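Local coordinates for periplasmic binding protein/LacI transcriptional regulator (Brachyspira murdochii, PDB 4KQC) that probably binds a carbohydrate as the periplasmic solute-binding component of an ABC transporter, at residues D74-I79 against P98-G103; I7-K12 against I90-G95; L207-S212 against G243-M248; R202-L207 against V236-D241; R131-T136 against A176-L181. One frame throughout, in Å; residues are numbered along the deposited sequence.

Interaction 1: D74-I79 against P98-G103; sequences DFTEQI and PDQAQG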
# COMPACT_ATOMS: atom_id res chain seq x y z
N ASP A 74 -8.45 -14.93 -8.94
CA ASP A 74 -7.64 -15.94 -9.59
C ASP A 74 -7.54 -15.65 -11.08
O ASP A 74 -8.49 -15.87 -11.86
CB ASP A 74 -8.27 -17.28 -9.35
CG ASP A 74 -7.44 -18.49 -9.90
OD1 ASP A 74 -6.68 -18.34 -10.89
OD2 ASP A 74 -7.62 -19.63 -9.33
N PHE A 75 -6.37 -15.23 -11.51
CA PHE A 75 -6.11 -14.93 -12.90
C PHE A 75 -5.20 -15.95 -13.62
O PHE A 75 -4.60 -15.65 -14.65
CB PHE A 75 -5.51 -13.51 -13.01
CG PHE A 75 -6.39 -12.47 -12.43
CD1 PHE A 75 -6.34 -12.14 -11.07
CD2 PHE A 75 -7.46 -11.93 -13.18
CE1 PHE A 75 -7.23 -11.28 -10.50
CE2 PHE A 75 -8.34 -11.04 -12.59
CZ PHE A 75 -8.25 -10.72 -11.25
N THR A 76 -5.08 -17.14 -13.10
CA THR A 76 -4.19 -18.12 -13.63
C THR A 76 -4.53 -18.57 -15.06
O THR A 76 -3.62 -18.81 -15.83
CB THR A 76 -4.07 -19.37 -12.71
OG1 THR A 76 -5.36 -19.95 -12.47
CG2 THR A 76 -3.51 -19.04 -11.38
N GLU A 77 -5.81 -18.66 -15.39
CA GLU A 77 -6.20 -19.03 -16.74
C GLU A 77 -5.74 -17.97 -17.72
O GLU A 77 -5.23 -18.30 -18.79
CB GLU A 77 -7.72 -19.28 -16.86
CG GLU A 77 -8.19 -20.45 -16.00
CD GLU A 77 -9.59 -20.94 -16.33
OE1 GLU A 77 -10.25 -20.35 -17.21
OE2 GLU A 77 -10.07 -21.96 -15.73
N GLN A 78 -5.93 -16.72 -17.37
CA GLN A 78 -5.55 -15.59 -18.24
C GLN A 78 -4.01 -15.55 -18.41
O GLN A 78 -3.49 -15.42 -19.53
CB GLN A 78 -6.04 -14.29 -17.61
CG GLN A 78 -7.53 -14.10 -17.74
CD GLN A 78 -8.36 -14.88 -16.71
OE1 GLN A 78 -7.87 -15.35 -15.68
NE2 GLN A 78 -9.61 -15.10 -17.06
N ILE A 79 -3.31 -15.74 -17.31
CA ILE A 79 -1.84 -15.69 -17.34
C ILE A 79 -1.30 -16.89 -18.13
O ILE A 79 -0.37 -16.77 -18.96
CB ILE A 79 -1.26 -15.61 -15.93
CG1 ILE A 79 -1.62 -14.30 -15.29
CG2 ILE A 79 0.27 -15.82 -15.94
CD1 ILE A 79 -1.50 -14.34 -13.79
N PRO A 98 2.57 -14.05 -6.74
CA PRO A 98 3.63 -14.90 -7.19
C PRO A 98 3.22 -16.32 -7.54
O PRO A 98 3.72 -16.93 -8.48
CB PRO A 98 4.62 -14.89 -5.99
CG PRO A 98 4.40 -13.55 -5.40
CD PRO A 98 2.93 -13.29 -5.52
N ASP A 99 2.31 -16.88 -6.75
CA ASP A 99 1.82 -18.22 -7.02
C ASP A 99 0.89 -18.33 -8.21
O ASP A 99 0.42 -19.45 -8.53
CB ASP A 99 1.23 -18.88 -5.72
CG ASP A 99 -0.14 -18.31 -5.27
OD1 ASP A 99 -0.79 -17.56 -6.01
OD2 ASP A 99 -0.55 -18.66 -4.15
N GLN A 100 0.61 -17.23 -8.88
CA GLN A 100 -0.18 -17.23 -10.12
C GLN A 100 0.68 -16.95 -11.34
O GLN A 100 0.18 -17.03 -12.46
CB GLN A 100 -1.30 -16.20 -10.08
CG GLN A 100 -2.32 -16.49 -8.99
CD GLN A 100 -3.57 -15.63 -9.04
OE1 GLN A 100 -3.85 -14.96 -10.03
NE2 GLN A 100 -4.29 -15.61 -7.93
N ALA A 101 1.91 -16.47 -11.15
CA ALA A 101 2.64 -15.92 -12.27
C ALA A 101 3.12 -16.93 -13.31
O ALA A 101 3.38 -16.55 -14.48
CB ALA A 101 3.85 -15.13 -11.73
N GLN A 102 3.30 -18.19 -12.93
CA GLN A 102 3.63 -19.24 -13.88
C GLN A 102 4.87 -18.96 -14.77
O GLN A 102 4.93 -19.39 -15.93
CB GLN A 102 2.38 -19.55 -14.74
CG GLN A 102 1.19 -20.11 -13.97
CD GLN A 102 -0.12 -20.07 -14.77
OE1 GLN A 102 -0.36 -20.88 -15.65
NE2 GLN A 102 -0.94 -19.09 -14.49
N GLY A 103 5.86 -18.24 -14.22
CA GLY A 103 7.04 -17.94 -15.00
C GLY A 103 6.86 -16.95 -16.09
O GLY A 103 7.72 -16.89 -16.95

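Interaction 2: I7-K12 against I90-G95; sequences IAVVSK and IGFDSG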
# COMPACT_ATOMS: atom_id res chain seq x y z
N ILE A 7 -0.27 -1.33 -26.45
CA ILE A 7 -0.03 -2.05 -25.19
C ILE A 7 -1.24 -1.96 -24.28
O ILE A 7 -1.85 -0.88 -24.09
CB ILE A 7 1.22 -1.47 -24.47
CG1 ILE A 7 2.50 -1.86 -25.22
CG2 ILE A 7 1.29 -1.97 -23.01
CD1 ILE A 7 3.78 -1.19 -24.72
N ALA A 8 -1.66 -3.09 -23.74
CA ALA A 8 -2.80 -3.16 -22.85
C ALA A 8 -2.36 -2.96 -21.43
O ALA A 8 -1.40 -3.61 -20.97
CB ALA A 8 -3.44 -4.53 -22.95
N VAL A 9 -3.02 -2.03 -20.75
CA VAL A 9 -2.81 -1.81 -19.34
C VAL A 9 -4.09 -2.11 -18.56
O VAL A 9 -5.10 -1.42 -18.76
CB VAL A 9 -2.36 -0.38 -19.03
CG1 VAL A 9 -2.11 -0.25 -17.54
CG2 VAL A 9 -1.09 -0.07 -19.82
N VAL A 10 -4.08 -3.18 -17.75
CA VAL A 10 -5.23 -3.58 -16.97
C VAL A 10 -4.97 -3.21 -15.53
O VAL A 10 -4.07 -3.77 -14.90
CB VAL A 10 -5.51 -5.07 -17.18
CG1 VAL A 10 -6.67 -5.50 -16.30
CG2 VAL A 10 -5.75 -5.37 -18.66
N SER A 11 -5.71 -2.22 -15.04
CA SER A 11 -5.46 -1.56 -13.80
C SER A 11 -6.46 -2.04 -12.74
O SER A 11 -7.40 -2.84 -13.08
CB SER A 11 -5.70 -0.04 -13.99
OG SER A 11 -7.10 0.21 -14.13
N LYS A 12 -6.39 -1.51 -11.54
CA LYS A 12 -7.44 -1.84 -10.52
C LYS A 12 -8.69 -0.95 -10.59
O LYS A 12 -9.60 -1.06 -9.75
CB LYS A 12 -6.85 -1.79 -9.12
CG LYS A 12 -5.68 -2.75 -8.88
CD LYS A 12 -5.36 -2.88 -7.40
CE LYS A 12 -4.06 -3.63 -7.19
NZ LYS A 12 -3.86 -3.89 -5.75
N ILE A 90 4.09 -7.68 -17.88
CA ILE A 90 4.71 -6.84 -16.85
C ILE A 90 3.71 -6.72 -15.73
O ILE A 90 2.53 -6.42 -15.99
CB ILE A 90 5.01 -5.44 -17.42
CG1 ILE A 90 5.99 -5.50 -18.61
CG2 ILE A 90 5.47 -4.41 -16.38
CD1 ILE A 90 7.26 -6.23 -18.32
N GLY A 91 4.14 -6.90 -14.49
CA GLY A 91 3.28 -6.50 -13.37
C GLY A 91 3.50 -5.02 -12.99
O GLY A 91 4.63 -4.45 -13.17
N PHE A 92 2.50 -4.41 -12.39
CA PHE A 92 2.69 -3.13 -11.79
C PHE A 92 1.86 -2.94 -10.55
O PHE A 92 0.88 -3.63 -10.35
CB PHE A 92 2.59 -1.99 -12.80
CG PHE A 92 1.21 -1.66 -13.26
CD1 PHE A 92 0.53 -2.54 -14.02
CD2 PHE A 92 0.62 -0.44 -12.97
CE1 PHE A 92 -0.72 -2.25 -14.50
CE2 PHE A 92 -0.64 -0.13 -13.44
CZ PHE A 92 -1.33 -1.05 -14.21
N ASP A 93 2.27 -2.01 -9.68
CA ASP A 93 1.63 -1.92 -8.34
C ASP A 93 1.74 -3.34 -7.67
O ASP A 93 2.80 -3.97 -7.79
CB ASP A 93 0.17 -1.41 -8.48
CG ASP A 93 -0.42 -1.01 -7.18
OD1 ASP A 93 0.00 0.07 -6.66
OD2 ASP A 93 -1.25 -1.75 -6.66
N SER A 94 0.68 -3.90 -7.09
CA SER A 94 0.82 -5.21 -6.50
C SER A 94 1.03 -6.31 -7.55
O SER A 94 1.37 -7.48 -7.17
CB SER A 94 -0.38 -5.51 -5.60
OG SER A 94 -1.55 -5.25 -6.30
N GLY A 95 0.79 -6.00 -8.84
CA GLY A 95 1.16 -6.91 -9.92
C GLY A 95 0.38 -8.20 -9.88
O GLY A 95 -0.82 -8.19 -9.67
O HOH W 1 -3.49 -1.23 -4.80

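Interaction 3: L207-S212 against G243-M248; sequences LGIYLS and GDLVVM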
# COMPACT_ATOMS: atom_id res chain seq x y z
N LEU A 207 0.30 1.56 22.89
CA LEU A 207 1.00 2.85 22.74
C LEU A 207 0.91 3.38 21.34
O LEU A 207 0.94 4.60 21.12
CB LEU A 207 2.51 2.76 23.08
CG LEU A 207 2.95 2.42 24.48
CD1 LEU A 207 4.50 2.40 24.55
CD2 LEU A 207 2.37 3.52 25.34
N GLY A 208 0.87 2.46 20.38
CA GLY A 208 0.90 2.91 18.95
C GLY A 208 0.08 1.96 18.13
O GLY A 208 -0.15 0.83 18.52
N ILE A 209 -0.30 2.45 16.96
CA ILE A 209 -1.06 1.68 16.01
C ILE A 209 -0.55 1.98 14.63
O ILE A 209 -0.47 3.17 14.23
CB ILE A 209 -2.53 2.07 16.08
CG1 ILE A 209 -3.10 1.83 17.51
CG2 ILE A 209 -3.27 1.31 15.00
CD1 ILE A 209 -4.54 2.35 17.70
N TYR A 210 -0.16 0.94 13.91
CA TYR A 210 0.29 1.06 12.49
C TYR A 210 -0.88 0.57 11.59
O TYR A 210 -1.39 -0.55 11.72
CB TYR A 210 1.53 0.22 12.24
CG TYR A 210 1.83 -0.05 10.78
CD1 TYR A 210 1.80 0.93 9.82
CD2 TYR A 210 2.22 -1.30 10.36
CE1 TYR A 210 2.18 0.69 8.49
CE2 TYR A 210 2.52 -1.55 9.06
CZ TYR A 210 2.52 -0.59 8.13
OH TYR A 210 2.84 -0.93 6.85
N LEU A 211 -1.34 1.47 10.72
CA LEU A 211 -2.40 1.27 9.75
C LEU A 211 -1.83 0.95 8.38
O LEU A 211 -1.21 1.81 7.78
CB LEU A 211 -3.23 2.57 9.73
CG LEU A 211 -3.78 3.11 11.05
CD1 LEU A 211 -4.25 4.54 10.88
CD2 LEU A 211 -4.85 2.17 11.55
N SER A 212 -1.88 -0.31 7.94
CA SER A 212 -1.20 -0.78 6.73
C SER A 212 -1.79 -0.30 5.41
O SER A 212 -1.13 -0.50 4.38
CB SER A 212 -0.98 -2.29 6.73
OG SER A 212 -2.19 -2.99 6.61
N GLY A 243 -0.42 8.52 28.05
CA GLY A 243 -0.10 9.55 27.06
C GLY A 243 -1.00 9.41 25.85
O GLY A 243 -2.11 8.84 25.94
N ASP A 244 -0.53 9.99 24.75
CA ASP A 244 -1.31 10.01 23.51
C ASP A 244 -0.94 8.84 22.60
O ASP A 244 0.20 8.45 22.53
CB ASP A 244 -1.06 11.26 22.73
CG ASP A 244 -1.41 12.51 23.50
OD1 ASP A 244 -2.05 12.41 24.55
OD2 ASP A 244 -1.07 13.58 22.99
N LEU A 245 -1.94 8.29 21.92
CA LEU A 245 -1.67 7.26 20.95
C LEU A 245 -0.86 7.79 19.78
O LEU A 245 -1.13 8.90 19.33
CB LEU A 245 -2.99 6.67 20.40
CG LEU A 245 -3.75 5.82 21.33
CD1 LEU A 245 -5.14 5.54 20.81
CD2 LEU A 245 -3.08 4.46 21.48
N VAL A 246 0.12 7.01 19.37
CA VAL A 246 0.94 7.28 18.18
C VAL A 246 0.45 6.40 17.06
O VAL A 246 0.64 5.20 17.09
CB VAL A 246 2.44 7.05 18.41
CG1 VAL A 246 3.23 7.38 17.15
CG2 VAL A 246 2.91 7.91 19.60
N VAL A 247 -0.19 7.03 16.10
CA VAL A 247 -0.83 6.31 15.01
C VAL A 247 -0.20 6.74 13.68
O VAL A 247 -0.04 7.93 13.44
CB VAL A 247 -2.35 6.57 15.02
CG1 VAL A 247 -3.04 5.80 13.88
CG2 VAL A 247 -2.97 6.24 16.38
N MSE A 248 0.19 5.78 12.86
CA MSE A 248 0.88 6.05 11.56
C MSE A 248 0.23 5.17 10.51
O MSE A 248 -0.06 4.01 10.80
CB MSE A 248 2.40 5.81 11.69
CG MSE A 248 2.97 6.84 12.67
SE MSE A 248 4.83 6.35 13.00
CE MSE A 248 5.16 7.94 14.09

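Interaction 4: R202-L207 against V236-D241; sequences RGKSVL and VGDAQD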
# COMPACT_ATOMS: atom_id res chain seq x y z
N ARG A 202 -8.99 0.51 22.32
CA ARG A 202 -9.35 1.67 23.15
C ARG A 202 -9.02 1.43 24.62
O ARG A 202 -8.85 0.30 25.08
CB ARG A 202 -10.87 1.93 23.05
CG ARG A 202 -11.34 2.41 21.70
CD ARG A 202 -12.75 2.98 21.85
NE ARG A 202 -13.71 1.97 22.28
CZ ARG A 202 -14.48 2.04 23.35
NH1 ARG A 202 -14.47 3.12 24.12
NH2 ARG A 202 -15.33 1.06 23.61
N GLY A 203 -8.97 2.50 25.39
CA GLY A 203 -8.93 2.35 26.82
C GLY A 203 -7.59 2.04 27.38
O GLY A 203 -7.44 1.12 28.20
N LYS A 204 -6.58 2.81 26.98
CA LYS A 204 -5.22 2.60 27.53
C LYS A 204 -4.73 1.16 27.33
O LYS A 204 -4.28 0.49 28.28
CB LYS A 204 -5.15 3.06 28.99
CG LYS A 204 -5.50 4.53 29.19
CD LYS A 204 -5.06 5.02 30.59
CE LYS A 204 -5.48 6.45 30.78
NZ LYS A 204 -6.95 6.53 31.02
N SER A 205 -4.84 0.69 26.10
CA SER A 205 -4.45 -0.66 25.73
C SER A 205 -3.13 -0.78 25.00
O SER A 205 -2.40 -1.81 25.16
CB SER A 205 -5.53 -1.32 24.87
OG SER A 205 -6.78 -1.36 25.56
N VAL A 206 -2.81 0.20 24.17
CA VAL A 206 -1.62 0.17 23.30
C VAL A 206 -0.96 1.51 23.30
O VAL A 206 -1.56 2.53 23.70
CB VAL A 206 -1.95 -0.29 21.87
CG1 VAL A 206 -2.65 -1.67 21.80
CG2 VAL A 206 -2.78 0.75 21.16
N LEU A 207 0.30 1.56 22.89
CA LEU A 207 1.00 2.85 22.74
C LEU A 207 0.91 3.38 21.34
O LEU A 207 0.94 4.60 21.12
CB LEU A 207 2.51 2.76 23.08
CG LEU A 207 2.95 2.42 24.48
CD1 LEU A 207 4.50 2.40 24.55
CD2 LEU A 207 2.37 3.52 25.34
N VAL A 236 -6.01 11.53 22.78
CA VAL A 236 -5.27 12.19 23.85
C VAL A 236 -5.54 11.49 25.16
O VAL A 236 -6.68 11.31 25.56
CB VAL A 236 -5.62 13.71 23.93
CG1 VAL A 236 -4.91 14.39 25.09
CG2 VAL A 236 -5.27 14.41 22.64
N GLY A 237 -4.49 11.04 25.82
CA GLY A 237 -4.60 10.35 27.08
C GLY A 237 -5.05 8.91 26.98
O GLY A 237 -5.28 8.28 28.02
N ASP A 238 -5.17 8.36 25.77
CA ASP A 238 -5.74 7.02 25.61
C ASP A 238 -4.74 5.94 25.34
O ASP A 238 -5.12 4.80 25.12
CB ASP A 238 -6.85 6.94 24.56
CG ASP A 238 -7.82 5.77 24.80
OD1 ASP A 238 -8.09 5.42 25.98
OD2 ASP A 238 -8.37 5.21 23.84
N ALA A 239 -3.47 6.27 25.42
CA ALA A 239 -2.41 5.26 25.29
C ALA A 239 -2.23 4.49 26.57
O ALA A 239 -2.66 4.91 27.64
CB ALA A 239 -1.11 5.88 24.85
N GLN A 240 -1.60 3.34 26.45
CA GLN A 240 -1.37 2.41 27.50
C GLN A 240 -0.70 3.02 28.76
O GLN A 240 -1.01 2.61 29.89
CB GLN A 240 -0.54 1.28 26.87
CG GLN A 240 -0.48 0.03 27.63
CD GLN A 240 0.45 -0.97 26.99
OE1 GLN A 240 0.96 -0.75 25.90
NE2 GLN A 240 0.76 -2.01 27.73
N ASP A 241 0.19 3.99 28.56
CA ASP A 241 0.86 4.75 29.61
C ASP A 241 0.14 6.05 30.01
O ASP A 241 0.71 6.86 30.74
CB ASP A 241 2.31 5.05 29.26
CG ASP A 241 2.46 5.88 27.99
OD1 ASP A 241 1.45 6.32 27.36
OD2 ASP A 241 3.63 6.10 27.59
O HOH W 2 -8.39 6.95 28.01
O HOH W 3 -5.16 2.32 23.79

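Interaction 5: R131-T136 against A176-L181; sequences RIAAFT and AGKYAL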
# COMPACT_ATOMS: atom_id res chain seq x y z
N ARG A 131 9.13 6.03 25.89
CA ARG A 131 7.90 5.50 26.47
C ARG A 131 7.91 3.99 26.71
O ARG A 131 7.45 3.50 27.77
CB ARG A 131 6.66 6.00 25.74
CG ARG A 131 6.40 7.47 26.03
CD ARG A 131 5.49 8.05 24.96
NE ARG A 131 4.12 7.54 25.14
CZ ARG A 131 3.07 7.82 24.36
NH1 ARG A 131 1.90 7.33 24.69
NH2 ARG A 131 3.19 8.58 23.26
N ILE A 132 8.46 3.23 25.78
CA ILE A 132 8.58 1.79 25.92
C ILE A 132 9.50 1.41 27.08
O ILE A 132 9.24 0.45 27.76
CB ILE A 132 9.09 1.16 24.61
CG1 ILE A 132 8.00 1.22 23.54
CG2 ILE A 132 9.51 -0.31 24.83
CD1 ILE A 132 8.51 1.04 22.11
N ALA A 133 10.57 2.17 27.28
CA ALA A 133 11.55 1.85 28.32
C ALA A 133 10.95 1.82 29.73
O ALA A 133 11.47 1.11 30.60
CB ALA A 133 12.67 2.84 28.25
N ALA A 134 9.86 2.56 29.94
CA ALA A 134 9.04 2.49 31.16
C ALA A 134 8.29 1.20 31.45
O ALA A 134 7.81 1.01 32.59
CB ALA A 134 8.07 3.65 31.22
N PHE A 135 8.11 0.35 30.45
CA PHE A 135 7.42 -0.92 30.64
C PHE A 135 8.38 -2.00 31.09
O PHE A 135 9.58 -1.73 31.32
CB PHE A 135 6.64 -1.28 29.37
CG PHE A 135 5.48 -0.38 29.18
CD1 PHE A 135 5.64 0.86 28.63
CD2 PHE A 135 4.21 -0.78 29.55
CE1 PHE A 135 4.56 1.73 28.49
CE2 PHE A 135 3.13 0.07 29.43
CZ PHE A 135 3.32 1.34 28.87
N THR A 136 7.84 -3.18 31.30
CA THR A 136 8.65 -4.29 31.81
C THR A 136 8.33 -5.56 31.10
O THR A 136 7.34 -5.68 30.38
CB THR A 136 8.40 -4.52 33.32
OG1 THR A 136 7.02 -4.89 33.55
CG2 THR A 136 8.72 -3.30 34.14
N ALA A 176 14.62 -3.51 24.78
CA ALA A 176 14.55 -4.95 24.49
C ALA A 176 13.80 -5.68 25.59
O ALA A 176 13.92 -5.39 26.74
CB ALA A 176 15.93 -5.51 24.28
N GLY A 177 12.94 -6.60 25.19
CA GLY A 177 12.15 -7.32 26.16
C GLY A 177 10.93 -6.62 26.75
O GLY A 177 10.21 -7.21 27.55
N LYS A 178 10.69 -5.36 26.41
CA LYS A 178 9.64 -4.58 27.06
C LYS A 178 8.49 -4.28 26.14
O LYS A 178 7.69 -3.45 26.47
CB LYS A 178 10.21 -3.25 27.53
CG LYS A 178 11.27 -3.36 28.62
CD LYS A 178 11.88 -2.00 28.96
CE LYS A 178 12.84 -2.13 30.09
NZ LYS A 178 13.43 -0.76 30.32
N TYR A 179 8.44 -4.91 24.98
CA TYR A 179 7.44 -4.55 23.99
C TYR A 179 6.87 -5.80 23.39
O TYR A 179 7.52 -6.88 23.33
CB TYR A 179 8.02 -3.62 22.91
CG TYR A 179 8.90 -4.36 21.94
CD1 TYR A 179 10.25 -4.59 22.23
CD2 TYR A 179 8.41 -4.86 20.77
CE1 TYR A 179 11.05 -5.36 21.40
CE2 TYR A 179 9.22 -5.59 19.90
CZ TYR A 179 10.52 -5.83 20.21
OH TYR A 179 11.33 -6.58 19.40
N ALA A 180 5.65 -5.69 22.87
CA ALA A 180 5.03 -6.75 22.05
C ALA A 180 4.26 -6.16 20.88
O ALA A 180 3.53 -5.19 21.05
CB ALA A 180 4.06 -7.55 22.87
N LEU A 181 4.44 -6.72 19.71
CA LEU A 181 3.76 -6.27 18.53
C LEU A 181 2.51 -7.18 18.40
O LEU A 181 2.64 -8.41 18.49
CB LEU A 181 4.65 -6.39 17.30
CG LEU A 181 5.92 -5.55 17.30
CD1 LEU A 181 6.89 -5.90 16.17
CD2 LEU A 181 5.54 -4.09 17.28

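Interaction 1: D74-I79 against P98-G103
Q100 and Q102 reach from the loop 98-103 to the start of helix 76-84, and each makes one hydrogen bond to its backbone. The Q100 chain is extended beyond CG and carries OE1 to the backbone N of F75, the N-cap residue, at 2.9 Å. This bond is fairly straight (163° at the hydrogen), but the donor sits above the amide carbonyl plane. Q102 donates from NE2 to T76 O over 3.0 Å, in the amide plane and on a lone pair of the acceptor. The same NE2 also gives a bond to Q100 O, so both its N-H groups are used and the amide is held flat. On the helix side, D74 OD1 accepts from T76 N in an Asx turn and from T76 OG1 at 2.6 Å.

Van der Waals contacts fill in between these bonds. T76 CG2 touches Q100 CG at 3.7 Å, the two side chains crossing at about a right angle. I79 points toward the loop, and its CD1 lies against the carbonyl oxygen of Q100, 3.4 Å from Q100 O. An alanine at Q100 would probably leave F75 N without this acceptor and open a gap beside T76 CG2.

Q100 NE2 bonds to G73 O, just before the helix. F75 packs edge-to-face on F68 and against helix 48-60. The loop itself runs between strands 89-92 and 105-110.

Interaction 2: I7-K12 against I90-G95
The C-terminal ends of two parallel strands, 6-10 and 89-92, meet here through the residues that follow them, K12 on one side and D93 and S94 on the other. K12 points toward the second segment and its chain is extended beyond CG. K12 NZ donates to S94 OG at 2.7 Å. K12 NZ also forms a salt bridge to D93 OD2, long at 3.5 Å. A water joins the same two groups: it accepts from K12 NZ at 2.8 Å and donates to D93 OD2 at 3.0 Å. The two side chains cross at about a right angle, and K12 CE also lies close to D93 OD2.

F92 to G95 form a type II' beta turn, closed by G95 N to F92 O. The turn follows strand 89-92 in the six-stranded parallel sheet of this lobe, where strand 66-68 lies between the two strands described. In periplasmic binding proteins of this fold, such strand ends usually line the cleft between the lobes.

Below the turn the ring of F92 makes the contact. F92 CG stands between its backbone N and carbonyl carbon (chi1 75°), and the end of the ring comes close to strand 6-10. F92 CZ meets V9 CG1 at 3.5 Å. F92 CE1 lies 3.7 Å from V10 O, which approaches the ring obliquely. Helix 273-288 packs on F92 through I276 and A280, while W19 of helix 18-33 touches both K12 and D93.

Interaction 3: L207-S212 against G243-M248
L211 overlaps V247 through its CD1, which presses on V247 CG1 at 3.5 Å, tighter than usual for two carbons. The two side chains cross obliquely. V247 CG1, anti to its backbone N (chi1 -179°), is the branch that meets L211 CD1. On the same face, I209 CB lies 4.2 Å from V247 CG2. I209 CD1 makes a looser contact with L245 CD1. F220 of helix 214-223 touches I209, L211 and V247 on this face.

The two strands, 208-211 and 246-248, run parallel, with their directions 8° apart. They belong to a beta-alpha-beta unit in which helix 214-223 makes the crossover between neighbouring strands of the mixed sheet. Four backbone bonds tie them in the regular parallel pattern. V246 N gives to L207 O, and I209 N to V246 O. M248 N gives to I209 O at 3.0 Å, and L211 N to M248 O at 2.8 Å. The last is nearly straight at the hydrogen (178°). G208 pairs with V246, and its CA comes to 3.0 Å from V246 O. A CB at this position would be tight against that oxygen.

The opposite face carries Y210, V246 and the selenomethionine M248, and it lies against helix 113-133. Y210 CD1 is 3.7 Å from M248 O, which sits at the edge of the ring near its plane. That ring stacks on F161, and its OH is hydrogen-bonded to R157 O. On the far side of strand 208-211, strand 141-146 pairs with it through A144 and L146.

Interaction 4: R202-L207 against V236-D241
D238 receives the backbone of G203 and K204 on its carboxylate, at the solvent side of two loops that pack more closely toward L207. With CG anti to the backbone N (chi1 -155°), the D238 carboxylate lies beside G203 and K204. D238 OD2 accepts from G203 N at 3.2 Å on the syn side, somewhat out of the carboxylate plane. D238 OD1 accepts from K204 N at 3.2 Å from above that plane. Two further bonds here, G203 N to D238 OD1 and K204 N to D238 O, are weak. One water donates to D238 OD1 at 2.6 Å. Another bridges S205 N and D238 O. K204 runs over the A239 and G237 carbonyls, its CG 3.3 Å from A239 O. K204 NZ stays 5.3 Å from D238 OD1, so the opposite charges do not meet directly.

The inner part, with V206, L207 and A239, is more buried. Q240 N donates to V206 O at 2.9 Å, from well above the carbonyl plane. Q240 CG and CD lie close to S205 O, and the amide goes on to bond K142 N and K140 O. L207 CD2 sits 3.5 Å from D241 CG, and it also touches A239 CB.

D241 OD2 has a salt bridge to R131, and D238 OD2 a second bond from Y224 OH. The contact joins the loop before strand 208-211 to the loop before strand 246-250, with helix 113-133 beside L207 and A239.

Interaction 5: R131-T136 against A176-L181
K178 packs on the backbone of residues 132-135, and each of its side-chain atoms finds a partner there. K178 CB rests 3.8 Å from I132 O and a little further from I132 CG2. K178 CG is anti to the carbonyl carbon of its own residue (chi1 -65°), and passes 3.6 Å from F135 O. The chain then runs extended. K178 CD comes to 3.3 Å from F135 O and is also near A133 O. K178 CE stays close to both oxygens. At the tip, K178 NZ donates to A133 O at 2.7 Å, in the carbonyl plane and on a lone pair. The ammonium group has a second bond, to A174 O. The lysine therefore ties the C-terminal part of helix 113-133 and the residues after it to the loop that leads into strand 179-184.

That strand is an outermost strand of the mixed sheet, in the lobe of the periplasmic binding fold that also holds strands 208-211 and 246-250. It pairs in parallel with strand 141-146, and K178 itself shares a backbone hydrogen bond with A141. An alanine in place of K178 would probably leave A133 O without its charged donor and open a gap along F135 O.

Below the lysine, I132 CG2, anti to its backbone N, makes an apolar contact with Y179 CB at 4.1 Å. F135 CB is in van der Waals contact with K178 O at 3.8 Å. The Y179 ring leads away to helix 152-171, where its OH bonds D170. F135 N is bonded to I132 O. The F135 side chain touches A141 and Q240.

How the interactions relate
From the N terminus, strand 6-10 opens interaction 2, which closes far along the chain at strand 89-92. Interaction 1 opens inside that span and closes after it, so the two cross. Both belong to the lobe with the all-parallel sheet. In the other lobe, interaction 5 comes first and closes before the next two open. It ties the end of helix 113-133 to strand 179-184. Interactions 4 and 3 follow, share L207 and cross, joining the approaches to strands 208-211 and 246-250 and then the strands themselves. R131 links all three, through D241 and D244. Interactions 2 and 3 have centres about 33 Å apart, on opposite sides of the chain's centre.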